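Local coordinates for protein catechol 1,2 dioxygenase (Acinetobacter radioresistens, PDB 2XSU) that probably catalyses the intradiol ring cleavage of catechol by dioxygen to cis,cis-muconate, using a bound ferric ion, at residues 221-226 with 241-246; 157-162 with 178-183; 216-221 with 254-259. The protein carries 1 engineered substitution. All coordinates share one frame; numbering follows the deposited sequence.

Interaction 1: 221-226 with 241-246; sequences NRPSHV and QFNIEG. With FE (Fe (III) ion), chain B.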
ATOM      1  N   ASN A 221       3.449 -11.611  18.025  1.00 12.63           N
ATOM      2  CA  ASN A 221       2.499 -11.947  19.090  1.00 12.05           C
ATOM      3  C   ASN A 221       2.045 -10.756  19.940  1.00 10.98           C
ATOM      4  O   ASN A 221       2.842  -9.878  20.252  1.00 10.77           O
ATOM      5  CB  ASN A 221       3.124 -12.988  20.039  1.00 12.92           C
ATOM      6  CG  ASN A 221       3.499 -14.290  19.331  1.00 16.25           C
ATOM      7  OD1 ASN A 221       4.684 -14.665  19.290  1.00 20.69           O
ATOM      8  ND2 ASN A 221       2.519 -14.951  18.750  1.00 18.08           N
ATOM      9  N   ARG A 222       0.778 -10.795  20.376  1.00 11.91           N
ATOM     10  CA  ARG A 222       0.258  -9.857  21.381  1.00 11.59           C
ATOM     11  C   ARG A 222      -0.109 -10.642  22.655  1.00 10.72           C
ATOM     12  O   ARG A 222      -0.596 -11.771  22.551  1.00 11.85           O
ATOM     13  CB  ARG A 222      -0.998  -9.129  20.890  1.00 12.17           C
ATOM     14  CG  ARG A 222      -0.799  -8.403  19.578  1.00 13.19           C
ATOM     15  CD  ARG A 222      -1.769  -7.278  19.454  1.00 17.74           C
ATOM     16  NE  ARG A 222      -1.501  -6.220  20.405  1.00 18.63           N
ATOM     17  CZ  ARG A 222      -2.345  -5.239  20.685  1.00 25.63           C
ATOM     18  NH1 ARG A 222      -3.548  -5.186  20.101  1.00 24.53           N
ATOM     19  NH2 ARG A 222      -2.000  -4.325  21.567  1.00 26.34           N
ATOM     20  N   PRO A 223       0.132 -10.054  23.844  1.00 10.13           N
ATOM     21  CA  PRO A 223      -0.398 -10.662  25.090  1.00 10.03           C
ATOM     22  C   PRO A 223      -1.915 -10.583  25.103  1.00 10.51           C
ATOM     23  O   PRO A 223      -2.523  -9.749  24.381  1.00 11.69           O
ATOM     24  CB  PRO A 223       0.169  -9.778  26.205  1.00 10.88           C
ATOM     25  CG  PRO A 223       0.236  -8.387  25.535  1.00 11.28           C
ATOM     26  CD  PRO A 223       0.660  -8.697  24.092  1.00 10.82           C
ATOM     27  N   SER A 224      -2.527 -11.415  25.934  1.00  9.83           N
ATOM     28  CA  SER A 224      -3.995 -11.380  26.136  1.00 10.40           C
ATOM     29  C   SER A 224      -4.445  -9.964  26.532  1.00 10.43           C
ATOM     30  O   SER A 224      -3.755  -9.241  27.293  1.00 11.20           O
ATOM     31  CB  SER A 224      -4.391 -12.343  27.232  1.00 11.14           C
ATOM     32  OG  SER A 224      -3.729 -11.958  28.419  1.00 16.22           O
ATOM     33  N   HIS A 225      -5.608  -9.555  26.001  1.00  9.53           N
ATOM     34  CA  HIS A 225      -6.113  -8.195  26.260  1.00  9.16           C
ATOM     35  C   HIS A 225      -7.604  -8.108  25.911  1.00  8.37           C
ATOM     36  O   HIS A 225      -8.139  -8.935  25.165  1.00  9.01           O
ATOM     37  CB  HIS A 225      -5.346  -7.143  25.404  1.00  9.98           C
ATOM     38  CG  HIS A 225      -5.424  -7.396  23.921  1.00 10.23           C
ATOM     39  ND1 HIS A 225      -4.580  -8.277  23.268  1.00 11.54           N
ATOM     40  CD2 HIS A 225      -6.258  -6.898  22.966  1.00  9.99           C
ATOM     41  CE1 HIS A 225      -4.887  -8.310  21.981  1.00 11.21           C
ATOM     42  NE2 HIS A 225      -5.894  -7.479  21.762  1.00 10.70           N
ATOM     43  N   VAL A 226      -8.262  -7.104  26.477  1.00  7.69           N
ATOM     44  CA  VAL A 226      -9.648  -6.770  26.115  1.00  8.12           C
ATOM     45  C   VAL A 226      -9.666  -5.301  25.686  1.00  7.79           C
ATOM     46  O   VAL A 226      -9.137  -4.421  26.392  1.00  9.40           O
ATOM     47  CB  VAL A 226     -10.605  -6.999  27.334  1.00  8.81           C
ATOM     48  CG1 VAL A 226     -12.046  -6.517  27.013  1.00 10.44           C
ATOM     49  CG2 VAL A 226     -10.605  -8.498  27.747  1.00 10.36           C
ATOM     50  N   GLN A 241      -7.348  -0.404  26.534  1.00 10.92           N
ATOM     51  CA  GLN A 241      -7.466  -1.845  26.772  1.00 10.49           C
ATOM     52  C   GLN A 241      -7.007  -2.154  28.189  1.00 10.26           C
ATOM     53  O   GLN A 241      -6.441  -1.299  28.854  1.00 10.56           O
ATOM     54  CB  GLN A 241      -6.611  -2.646  25.806  1.00 12.58           C
ATOM     55  CG  GLN A 241      -5.140  -2.602  26.066  1.00 15.60           C
ATOM     56  CD  GLN A 241      -4.345  -3.353  25.013  1.00 17.78           C
ATOM     57  OE1 GLN A 241      -4.881  -3.750  23.961  1.00 19.36           O
ATOM     58  NE2 GLN A 241      -3.057  -3.539  25.289  1.00 22.42           N
ATOM     59  N   PHE A 242      -7.246  -3.386  28.629  1.00  9.84           N
ATOM     60  CA  PHE A 242      -6.389  -3.912  29.689  1.00  9.60           C
ATOM     61  C   PHE A 242      -5.662  -5.143  29.195  1.00  9.88           C
ATOM     62  O   PHE A 242      -6.153  -5.857  28.293  1.00  9.50           O
ATOM     63  CB  PHE A 242      -7.116  -4.178  31.043  1.00  9.61           C
ATOM     64  CG  PHE A 242      -8.152  -5.268  31.020  1.00  8.50           C
ATOM     65  CD1 PHE A 242      -7.792  -6.620  31.019  1.00 10.28           C
ATOM     66  CD2 PHE A 242      -9.522  -4.959  31.055  1.00  9.41           C
ATOM     67  CE1 PHE A 242      -8.756  -7.648  30.985  1.00 10.79           C
ATOM     68  CE2 PHE A 242     -10.499  -5.978  31.047  1.00 10.17           C
ATOM     69  CZ  PHE A 242     -10.126  -7.322  31.001  1.00 11.42           C
ATOM     70  N   ASN A 243      -4.456  -5.345  29.742  1.00 11.80           N
ATOM     71  CA  ASN A 243      -3.702  -6.578  29.570  1.00 13.00           C
ATOM     72  C   ASN A 243      -3.768  -7.326  30.877  1.00 14.01           C
ATOM     73  O   ASN A 243      -4.234  -6.777  31.894  1.00 16.25           O
ATOM     74  CB  ASN A 243      -2.244  -6.272  29.280  1.00 14.41           C
ATOM     75  CG  ASN A 243      -2.039  -5.741  27.914  1.00 18.13           C
ATOM     76  OD1 ASN A 243      -2.141  -6.483  26.926  1.00 20.83           O
ATOM     77  ND2 ASN A 243      -1.783  -4.444  27.820  1.00 22.46           N
ATOM     78  N   ILE A 244      -3.397  -8.605  30.822  1.00 13.47           N
ATOM     79  CA  ILE A 244      -3.535  -9.472  31.996  1.00 13.35           C
ATOM     80  C   ILE A 244      -2.164  -9.876  32.478  1.00 13.80           C
ATOM     81  O   ILE A 244      -1.340 -10.400  31.699  1.00 14.06           O
ATOM     82  CB  ILE A 244      -4.405 -10.702  31.652  1.00 13.94           C
ATOM     83  CG1 ILE A 244      -5.808 -10.238  31.229  1.00 14.74           C
ATOM     84  CG2 ILE A 244      -4.483 -11.665  32.863  1.00 14.90           C
ATOM     85  CD1 ILE A 244      -6.719 -11.322  30.754  1.00 19.12           C
ATOM     86  N   GLU A 245      -1.905  -9.612  33.764  1.00 13.23           N
ATOM     87  CA  GLU A 245      -0.635  -9.939  34.400  1.00 13.92           C
ATOM     88  C   GLU A 245      -0.398 -11.441  34.273  1.00 13.26           C
ATOM     89  O   GLU A 245      -1.340 -12.237  34.369  1.00 13.42           O
ATOM     90  CB  GLU A 245      -0.684  -9.526  35.882  1.00 13.96           C
ATOM     91  CG  GLU A 245       0.645  -9.572  36.593  1.00 20.18           C
ATOM     92  CD  GLU A 245       1.704  -8.670  35.968  1.00 25.27           C
ATOM     93  OE1 GLU A 245       1.570  -7.437  36.031  1.00 27.38           O
ATOM     94  OE2 GLU A 245       2.697  -9.224  35.442  1.00 32.72           O
ATOM     95  N   GLY A 246       0.853 -11.818  33.993  1.00 13.76           N
ATOM     96  CA  GLY A 246       1.164 -13.252  33.827  1.00 13.01           C
ATOM     97  C   GLY A 246       1.437 -13.723  32.410  1.00 12.85           C
ATOM     98  O   GLY A 246       1.885 -14.861  32.210  1.00 13.68           O
TER
HETATM   99 FE    FE B1307      -6.931  -7.256  19.918  1.00 11.26          FE
HETATM  100  O   HOH W   1      -1.574  -9.690  29.014  1.00 16.32           O
HETATM  101  O   HOH W   2      -6.587  -6.427  17.970  1.00 16.10           O

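Interaction 2: 157-162 with 178-183; sequences EVWHAN and NLRRTI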
ATOM      1  N   GLU A 157     -17.843  -0.050  25.254  1.00 11.48           N
ATOM      2  CA  GLU A 157     -17.799  -0.998  24.157  1.00 10.62           C
ATOM      3  C   GLU A 157     -16.606  -1.890  24.337  1.00 11.03           C
ATOM      4  O   GLU A 157     -15.498  -1.379  24.470  1.00 11.47           O
ATOM      5  CB  GLU A 157     -17.694  -0.267  22.813  1.00 10.97           C
ATOM      6  CG  GLU A 157     -18.861   0.667  22.552  1.00 12.62           C
ATOM      7  CD  GLU A 157     -18.777   1.263  21.169  1.00 13.33           C
ATOM      8  OE1 GLU A 157     -18.907   0.502  20.186  1.00 13.43           O
ATOM      9  OE2 GLU A 157     -18.608   2.518  21.081  1.00 17.23           O
ATOM     10  N   VAL A 158     -16.838  -3.208  24.371  1.00 10.22           N
ATOM     11  CA  VAL A 158     -15.748  -4.189  24.594  1.00 10.63           C
ATOM     12  C   VAL A 158     -15.706  -5.226  23.483  1.00 10.94           C
ATOM     13  O   VAL A 158     -16.754  -5.659  22.955  1.00 10.87           O
ATOM     14  CB  VAL A 158     -15.850  -4.865  26.000  1.00 10.84           C
ATOM     15  CG1 VAL A 158     -15.405  -3.900  27.088  1.00 12.99           C
ATOM     16  CG2 VAL A 158     -17.275  -5.292  26.275  1.00 13.59           C
ATOM     17  N   TRP A 159     -14.492  -5.591  23.082  1.00  9.24           N
ATOM     18  CA  TRP A 159     -14.303  -6.718  22.178  1.00  9.58           C
ATOM     19  C   TRP A 159     -13.000  -7.431  22.494  1.00  8.93           C
ATOM     20  O   TRP A 159     -12.023  -6.802  22.917  1.00  8.35           O
ATOM     21  CB  TRP A 159     -14.422  -6.291  20.683  1.00  9.54           C
ATOM     22  CG  TRP A 159     -13.320  -5.342  20.103  1.00  8.55           C
ATOM     23  CD1 TRP A 159     -12.319  -5.695  19.242  1.00 10.64           C
ATOM     24  CD2 TRP A 159     -13.194  -3.915  20.312  1.00  9.02           C
ATOM     25  NE1 TRP A 159     -11.554  -4.577  18.922  1.00 10.02           N
ATOM     26  CE2 TRP A 159     -12.071  -3.477  19.556  1.00  9.05           C
ATOM     27  CE3 TRP A 159     -13.901  -2.978  21.082  1.00 10.44           C
ATOM     28  CZ2 TRP A 159     -11.633  -2.128  19.561  1.00  8.68           C
ATOM     29  CZ3 TRP A 159     -13.483  -1.636  21.093  1.00 10.57           C
ATOM     30  CH2 TRP A 159     -12.342  -1.222  20.319  1.00 10.36           C
ATOM     31  N   HIS A 160     -12.987  -8.742  22.295  1.00  9.35           N
ATOM     32  CA  HIS A 160     -11.773  -9.538  22.583  1.00  8.71           C
ATOM     33  C   HIS A 160     -11.802 -10.897  21.859  1.00  9.48           C
ATOM     34  O   HIS A 160     -12.843 -11.283  21.277  1.00 10.56           O
ATOM     35  CB  HIS A 160     -11.554  -9.684  24.107  1.00  9.01           C
ATOM     36  CG  HIS A 160     -12.525 -10.585  24.815  1.00  9.42           C
ATOM     37  ND1 HIS A 160     -12.475 -11.969  24.738  1.00 10.73           N
ATOM     38  CD2 HIS A 160     -13.533 -10.290  25.675  1.00 10.47           C
ATOM     39  CE1 HIS A 160     -13.433 -12.478  25.505  1.00 10.97           C
ATOM     40  NE2 HIS A 160     -14.076 -11.482  26.095  1.00 12.20           N
ATOM     41  N   ALA A 161     -10.661 -11.581  21.908  1.00  9.24           N
ATOM     42  CA  ALA A 161     -10.455 -12.890  21.273  1.00  9.32           C
ATOM     43  C   ALA A 161     -11.038 -14.067  22.054  1.00  9.77           C
ATOM     44  O   ALA A 161     -11.194 -14.029  23.313  1.00 10.35           O
ATOM     45  CB  ALA A 161      -8.965 -13.131  21.020  1.00 10.40           C
ATOM     46  N   ASN A 162     -11.345 -15.116  21.302  1.00 10.56           N
ATOM     47  CA  ASN A 162     -11.782 -16.392  21.911  1.00 11.75           C
ATOM     48  C   ASN A 162     -10.610 -17.233  22.442  1.00 12.60           C
ATOM     49  O   ASN A 162      -9.465 -16.745  22.517  1.00 11.95           O
ATOM     50  CB  ASN A 162     -12.708 -17.185  20.954  1.00 12.83           C
ATOM     51  CG  ASN A 162     -11.955 -17.894  19.832  1.00 13.03           C
ATOM     52  OD1 ASN A 162     -10.725 -17.795  19.679  1.00 13.76           O
ATOM     53  ND2 ASN A 162     -12.721 -18.647  19.035  1.00 14.92           N
ATOM     54  N   ASN A 178     -19.940 -12.487  18.380  1.00 13.77           N
ATOM     55  CA  ASN A 178     -19.443 -13.224  19.550  1.00 12.54           C
ATOM     56  C   ASN A 178     -18.296 -12.408  20.189  1.00 12.16           C
ATOM     57  O   ASN A 178     -17.417 -11.888  19.481  1.00 12.46           O
ATOM     58  CB  ASN A 178     -18.972 -14.615  19.174  1.00 12.37           C
ATOM     59  CG  ASN A 178     -18.806 -15.526  20.391  1.00 12.41           C
ATOM     60  OD1 ASN A 178     -19.664 -15.545  21.281  1.00 13.15           O
ATOM     61  ND2 ASN A 178     -17.711 -16.282  20.428  1.00 13.40           N
ATOM     62  N   LEU A 179     -18.331 -12.283  21.514  1.00 11.82           N
ATOM     63  CA  LEU A 179     -17.318 -11.536  22.294  1.00 11.16           C
ATOM     64  C   LEU A 179     -17.200 -10.056  21.904  1.00 11.52           C
ATOM     65  O   LEU A 179     -16.121  -9.466  22.016  1.00 11.92           O
ATOM     66  CB  LEU A 179     -15.949 -12.266  22.234  1.00 11.58           C
ATOM     67  CG  LEU A 179     -16.037 -13.777  22.530  1.00 11.49           C
ATOM     68  CD1 LEU A 179     -14.683 -14.460  22.310  1.00 13.32           C
ATOM     69  CD2 LEU A 179     -16.519 -14.031  23.980  1.00 14.46           C
ATOM     70  N   ARG A 180     -18.321  -9.468  21.481  1.00 10.22           N
ATOM     71  CA  ARG A 180     -18.409  -8.026  21.215  1.00 11.04           C
ATOM     72  C   ARG A 180     -19.720  -7.515  21.790  1.00 11.94           C
ATOM     73  O   ARG A 180     -20.795  -7.984  21.407  1.00 11.65           O
ATOM     74  CB  ARG A 180     -18.385  -7.773  19.692  1.00 11.09           C
ATOM     75  CG  ARG A 180     -17.155  -8.320  18.964  1.00 11.25           C
ATOM     76  CD  ARG A 180     -17.314  -8.150  17.445  1.00  9.92           C
ATOM     77  NE  ARG A 180     -16.158  -8.655  16.724  1.00 11.71           N
ATOM     78  CZ  ARG A 180     -15.021  -7.979  16.556  1.00 10.32           C
ATOM     79  NH1 ARG A 180     -14.901  -6.750  17.068  1.00 11.77           N
ATOM     80  NH2 ARG A 180     -14.023  -8.546  15.897  1.00 11.62           N
ATOM     81  N   ARG A 181     -19.654  -6.541  22.687  1.00 11.16           N
ATOM     82  CA  ARG A 181     -20.851  -5.985  23.337  1.00 12.02           C
ATOM     83  C   ARG A 181     -20.710  -4.496  23.619  1.00 12.61           C
ATOM     84  O   ARG A 181     -19.591  -3.985  23.839  1.00 12.25           O
ATOM     85  CB  ARG A 181     -21.168  -6.702  24.645  1.00 11.53           C
ATOM     86  CG  ARG A 181     -21.534  -8.182  24.533  1.00 13.00           C
ATOM     87  CD  ARG A 181     -22.869  -8.414  23.795  1.00 11.35           C
ATOM     88  NE  ARG A 181     -23.202  -9.843  23.864  1.00 12.98           N
ATOM     89  CZ  ARG A 181     -22.844 -10.753  22.974  1.00 12.57           C
ATOM     90  NH1 ARG A 181     -22.159 -10.408  21.890  1.00 14.60           N
ATOM     91  NH2 ARG A 181     -23.185 -12.044  23.147  1.00 15.19           N
ATOM     92  N   THR A 182     -21.855  -3.815  23.685  1.00 12.04           N
ATOM     93  CA  THR A 182     -21.923  -2.466  24.204  1.00 12.85           C
ATOM     94  C   THR A 182     -22.751  -2.533  25.473  1.00 13.69           C
ATOM     95  O   THR A 182     -23.895  -3.032  25.440  1.00 13.98           O
ATOM     96  CB  THR A 182     -22.615  -1.516  23.200  1.00 13.88           C
ATOM     97  OG1 THR A 182     -21.819  -1.449  22.015  1.00 14.27           O
ATOM     98  CG2 THR A 182     -22.800  -0.108  23.798  1.00 14.09           C
ATOM     99  N   ILE A 183     -22.185  -2.016  26.553  1.00 12.54           N
ATOM    100  CA  ILE A 183     -22.845  -1.999  27.877  1.00 13.54           C
ATOM    101  C   ILE A 183     -22.995  -0.540  28.328  1.00 14.76           C
ATOM    102  O   ILE A 183     -22.017   0.196  28.420  1.00 15.22           O
ATOM    103  CB  ILE A 183     -22.054  -2.774  28.968  1.00 13.56           C
ATOM    104  CG1 ILE A 183     -21.707  -4.185  28.522  1.00 15.64           C
ATOM    105  CG2 ILE A 183     -22.879  -2.841  30.275  1.00 14.48           C
ATOM    106  CD1 ILE A 183     -20.679  -4.891  29.440  1.00 12.83           C
TER
HETATM  107  O   HOH W   3     -19.556  -2.144  20.728  1.00 12.72           O
HETATM  108  O   HOH W   4     -14.537 -11.297  18.887  1.00 12.12           O

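Interaction 3: 216-221 with 254-259; sequences LGRHGN and FAFATR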
ATOM      1  N   LEU A 216      12.674  -9.319   9.617  1.00 14.79           N
ATOM      2  CA  LEU A 216      13.153  -8.453  10.679  1.00 13.79           C
ATOM      3  C   LEU A 216      13.597  -9.234  11.928  1.00 12.36           C
ATOM      4  O   LEU A 216      14.049  -8.640  12.889  1.00 13.04           O
ATOM      5  CB  LEU A 216      12.071  -7.415  11.042  1.00 13.91           C
ATOM      6  CG  LEU A 216      11.723  -6.428   9.902  1.00 13.10           C
ATOM      7  CD1 LEU A 216      10.619  -5.495  10.374  1.00 14.04           C
ATOM      8  CD2 LEU A 216      12.951  -5.609   9.515  1.00 16.71           C
ATOM      9  N   GLY A 217      13.492 -10.564  11.870  1.00 12.79           N
ATOM     10  CA  GLY A 217      13.829 -11.394  13.043  1.00 13.44           C
ATOM     11  C   GLY A 217      12.882 -11.228  14.214  1.00 13.95           C
ATOM     12  O   GLY A 217      13.248 -11.528  15.356  1.00 14.60           O
ATOM     13  N   ARG A 218      11.641 -10.815  13.936  1.00 13.33           N
ATOM     14  CA  ARG A 218      10.676 -10.462  14.984  1.00 13.28           C
ATOM     15  C   ARG A 218       9.485 -11.429  15.071  1.00 12.78           C
ATOM     16  O   ARG A 218       9.009 -11.974  14.077  1.00 13.52           O
ATOM     17  CB  ARG A 218      10.136  -9.036  14.743  1.00 12.08           C
ATOM     18  CG  ARG A 218      11.120  -7.921  15.038  1.00 11.42           C
ATOM     19  CD  ARG A 218      10.488  -6.512  14.817  1.00 11.87           C
ATOM     20  NE  ARG A 218       9.285  -6.414  15.631  1.00 11.65           N
ATOM     21  CZ  ARG A 218       8.279  -5.564  15.414  1.00 12.54           C
ATOM     22  NH1 ARG A 218       8.329  -4.677  14.417  1.00 10.88           N
ATOM     23  NH2 ARG A 218       7.207  -5.637  16.186  1.00  9.85           N
ATOM     24  N   HIS A 219       8.999 -11.638  16.301  1.00 13.09           N
ATOM     25  CA  HIS A 219       7.753 -12.341  16.504  1.00 13.17           C
ATOM     26  C   HIS A 219       6.530 -11.418  16.232  1.00 12.92           C
ATOM     27  O   HIS A 219       6.647 -10.174  16.255  1.00 13.59           O
ATOM     28  CB  HIS A 219       7.716 -12.962  17.927  1.00 13.80           C
ATOM     29  CG  HIS A 219       7.402 -11.980  19.024  1.00 14.31           C
ATOM     30  ND1 HIS A 219       6.122 -11.519  19.264  1.00 12.66           N
ATOM     31  CD2 HIS A 219       8.190 -11.401  19.956  1.00 17.64           C
ATOM     32  CE1 HIS A 219       6.145 -10.663  20.271  1.00 14.18           C
ATOM     33  NE2 HIS A 219       7.386 -10.578  20.713  1.00 16.87           N
ATOM     34  N   GLY A 220       5.373 -12.018  16.019  1.00 13.58           N
ATOM     35  CA  GLY A 220       4.136 -11.288  15.735  1.00 12.60           C
ATOM     36  C   GLY A 220       3.047 -11.468  16.765  1.00 12.56           C
ATOM     37  O   GLY A 220       1.865 -11.441  16.430  1.00 12.84           O
ATOM     38  N   ASN A 221       3.449 -11.611  18.025  1.00 12.63           N
ATOM     39  CA  ASN A 221       2.499 -11.947  19.090  1.00 12.05           C
ATOM     40  C   ASN A 221       2.045 -10.756  19.940  1.00 10.98           C
ATOM     41  O   ASN A 221       2.842  -9.878  20.252  1.00 10.77           O
ATOM     42  CB  ASN A 221       3.124 -12.988  20.039  1.00 12.92           C
ATOM     43  CG  ASN A 221       3.499 -14.290  19.331  1.00 16.25           C
ATOM     44  OD1 ASN A 221       4.684 -14.665  19.290  1.00 20.69           O
ATOM     45  ND2 ASN A 221       2.519 -14.951  18.750  1.00 18.08           N
ATOM     46  N   PHE A 254       4.120  -7.193  20.162  1.00  9.70           N
ATOM     47  CA  PHE A 254       4.659  -6.814  18.823  1.00 10.41           C
ATOM     48  C   PHE A 254       4.042  -5.494  18.326  1.00 10.83           C
ATOM     49  O   PHE A 254       4.559  -4.906  17.372  1.00 10.97           O
ATOM     50  CB  PHE A 254       4.483  -7.957  17.795  1.00 11.53           C
ATOM     51  CG  PHE A 254       3.292  -7.793  16.888  1.00 12.57           C
ATOM     52  CD1 PHE A 254       3.472  -7.475  15.549  1.00 14.61           C
ATOM     53  CD2 PHE A 254       1.991  -7.939  17.374  1.00 14.50           C
ATOM     54  CE1 PHE A 254       2.346  -7.313  14.714  1.00 14.14           C
ATOM     55  CE2 PHE A 254       0.863  -7.770  16.542  1.00 14.25           C
ATOM     56  CZ  PHE A 254       1.057  -7.456  15.213  1.00 14.10           C
ATOM     57  N   ALA A 255       2.940  -5.055  18.955  1.00 10.45           N
ATOM     58  CA  ALA A 255       2.311  -3.754  18.616  1.00 10.69           C
ATOM     59  C   ALA A 255       2.487  -2.681  19.712  1.00 11.24           C
ATOM     60  O   ALA A 255       1.952  -1.585  19.609  1.00 11.31           O
ATOM     61  CB  ALA A 255       0.843  -3.961  18.214  1.00 10.54           C
ATOM     62  N   PHE A 256       3.294  -2.980  20.729  1.00 10.80           N
ATOM     63  CA  PHE A 256       3.729  -1.944  21.705  1.00 12.26           C
ATOM     64  C   PHE A 256       2.620  -1.215  22.468  1.00 12.13           C
ATOM     65  O   PHE A 256       2.760  -0.016  22.774  1.00 13.89           O
ATOM     66  CB  PHE A 256       4.683  -0.936  20.990  1.00 11.96           C
ATOM     67  CG  PHE A 256       5.682  -1.621  20.148  1.00 13.81           C
ATOM     68  CD1 PHE A 256       6.798  -2.215  20.741  1.00 15.42           C
ATOM     69  CD2 PHE A 256       5.481  -1.758  18.765  1.00 14.06           C
ATOM     70  CE1 PHE A 256       7.740  -2.921  19.968  1.00 16.83           C
ATOM     71  CE2 PHE A 256       6.418  -2.471  17.975  1.00 13.18           C
ATOM     72  CZ  PHE A 256       7.533  -3.060  18.606  1.00 14.48           C
ATOM     73  N   ALA A 257       1.549  -1.923  22.808  1.00 12.00           N
ATOM     74  CA  ALA A 257       0.362  -1.289  23.391  1.00 11.36           C
ATOM     75  C   ALA A 257       0.326  -1.295  24.916  1.00 12.29           C
ATOM     76  O   ALA A 257      -0.439  -0.523  25.511  1.00 12.06           O
ATOM     77  CB  ALA A 257      -0.896  -1.954  22.844  1.00 12.12           C
ATOM     78  N   THR A 258       1.120  -2.155  25.560  1.00 12.23           N
ATOM     79  CA  THR A 258       1.043  -2.270  27.016  1.00 12.61           C
ATOM     80  C   THR A 258       1.547  -0.984  27.681  1.00 12.53           C
ATOM     81  O   THR A 258       2.546  -0.370  27.231  1.00 13.53           O
ATOM     82  CB  THR A 258       1.882  -3.473  27.504  1.00 13.06           C
ATOM     83  OG1 THR A 258       1.485  -4.635  26.785  1.00 16.89           O
ATOM     84  CG2 THR A 258       1.673  -3.780  28.994  1.00 13.81           C
ATOM     85  N   ARG A 259       0.845  -0.572  28.738  1.00 12.57           N
ATOM     86  CA  ARG A 259       1.176   0.631  29.527  1.00 14.74           C
ATOM     87  C   ARG A 259       0.942   0.412  30.983  1.00 14.98           C
ATOM     88  O   ARG A 259       0.004  -0.285  31.367  1.00 14.29           O
ATOM     89  CB  ARG A 259       0.191   1.788  29.220  1.00 15.57           C
ATOM     90  CG  ARG A 259       0.214   2.299  27.850  1.00 19.11           C
ATOM     91  CD  ARG A 259      -0.627   3.539  27.828  1.00 13.69           C
ATOM     92  NE  ARG A 259       0.073   4.678  28.402  1.00 15.85           N
ATOM     93  CZ  ARG A 259      -0.044   5.907  27.923  1.00 15.86           C
ATOM     94  NH1 ARG A 259      -0.848   6.137  26.885  1.00 15.09           N
ATOM     95  NH2 ARG A 259       0.661   6.908  28.469  1.00 17.94           N
TER

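Interaction 1: 221-226 with 241-246
V226 and F242 form a hydrogen-bonded antiparallel pair in the beta hairpin of strands 221-231 and 238-244, within the mixed sheet of this intradiol dioxygenase that supplies three of the four protein ligands of the ferric ion. V226 N donates to F242 O at 3.0 Å, and F242 N returns a bond to V226 O at 3.1 Å. Where the strands part beyond this pair, a water spans them, donating to S224 O and accepting from I244 N.

The apolar contact lies on the V226 and F242 side. V226 CB sits over one face of the phenyl ring, 4.0 Å from its centroid, and CG2 reaches CZ at 3.5 Å; F289, I287 and A264 also pack on this phenylalanine. In the loop before H225, S224 OG touches I244 CB.

Metal ligation occupies the other side. Y167, Y201 and H227 complete the protein ligands, and a water is also bound. R222 lays CZ over one face of the H225 ring, while its NE forms a salt bridge with D253. H225 NE2 binds iron at 2.1 Å, while the other nitrogen, ND1, donates to P223 O at 2.8 Å, almost straight at 177° and in the ring plane, fixing the imidazole's rotation.

Interaction 2: 157-162 with 178-183
L179 lies across the H160 imidazole, with CB above one face at 4.3 Å from the ring centroid and 14° off its normal. The leucine methyl groups then diverge: CD2 reaches the ring at CE1, 3.8 Å away, whereas CD1 runs on to N162, meeting CA at 3.5 Å and also touching CB. H160 has CG between its own backbone N and carbonyl carbon (chi1 71°), which swings the ring back toward L179. Its rotation is set by bonds at both ring nitrogens, ND1 to A161 O, approached from above the carbonyl plane, and NE2 to T195 OG1.

W159 and R180 meet on the side that faces the metal site. The arginine chain is extended from CG to NE and brings NH1 to W159 CD1 at 3.5 Å; the two side chains approach obliquely, with the guanidinium and indole planes 19° apart. NH2 bonds S168 O and NH1 bonds L111 O. H227, an iron ligand, stacks on the indole, and the R180 side chain lies about 4 Å from that of the iron ligand Y167; R180 and W159 thus belong to the second shell of the ferric centre.

W159 and R180 belong to antiparallel strands 155-159 and 180-184 of the dioxygenase beta core, with L179 in the loop just before the second. V158 and R181 are a hydrogen-bonded pair, V158 N to R181 O at 2.9 Å, and R181 N to V158 O at 3.0 Å. H160 N to L179 O adds a longer bond where the strand pairing gives way to loop.

Beyond the W159 and R180 pair, E157 and T182 run side by side, pointing the same way. E157 CG lies 3.7 Å from T182 OG1, and a water links OE1 of the glutamate, which also bonds Y112 OH, to the threonine hydroxyl.

Interaction 3: 216-221 with 254-259
N221 O accepts the F254 backbone N-H at 3.0 Å and 165°. The N-H of the same asparagine turns to H219 ND1, 2.9 Å away and near the ring plane, so that both backbone polar groups of N221 are engaged. H219 CG lies between its backbone N and carbonyl carbon (chi1 78°), folding the imidazole back along the chain to receive this bond and bringing CE1 within 4.0 Å of F254 CB.

The F254 ring lies against the backbone of G220. G220 CA stands over one face, 4.2 Å from the ring centroid, and G220 O covers the same face near its rim, 3.6 Å from CD2. A255 CB occupies the opposite face, so the phenyl ring is sandwiched.

Both segments are irregular loops. One follows helix 208-215, whose end is closed by a Schellman motif at G217, and leads into strand 221-231, which carries two iron ligands, H225 and H227; the other precedes strand 263-269.

R218 bends at chi3 to carry its guanidinium to the second loop. NH2 makes a weak, bent bond to F254 O, lying at the guanidinium edge, and touches F256 CZ at 3.6 Å, with the guanidinium and phenyl planes 47° apart. NH1 donates to G79 O. T23 of the second subunit packs on R218, and M19 of that subunit on F256.

How the interactions relate
Interactions 1 and 2 are buried in one mixed sheet, where strands 155-159 and 221-231 are neighbours; V226 packs on H160 and V158. Interaction 1 contributes a direct iron ligand, interaction 2 a second-shell layer. Interaction 3 is only partly buried, lies between loops and reaches the second subunit. It encloses interaction 1 along the chain and shares N221 with it, while R222 packs on F254. Each sheet contact has a doubly bonded backbone pair, joined by iron ligation in one and by histidine, tryptophan and arginine packing in the other; the loop contact relies on one sound backbone bond, a phenyl ring against glycine and an arginine with a weak bond. Interactions 2 and 3 do not touch.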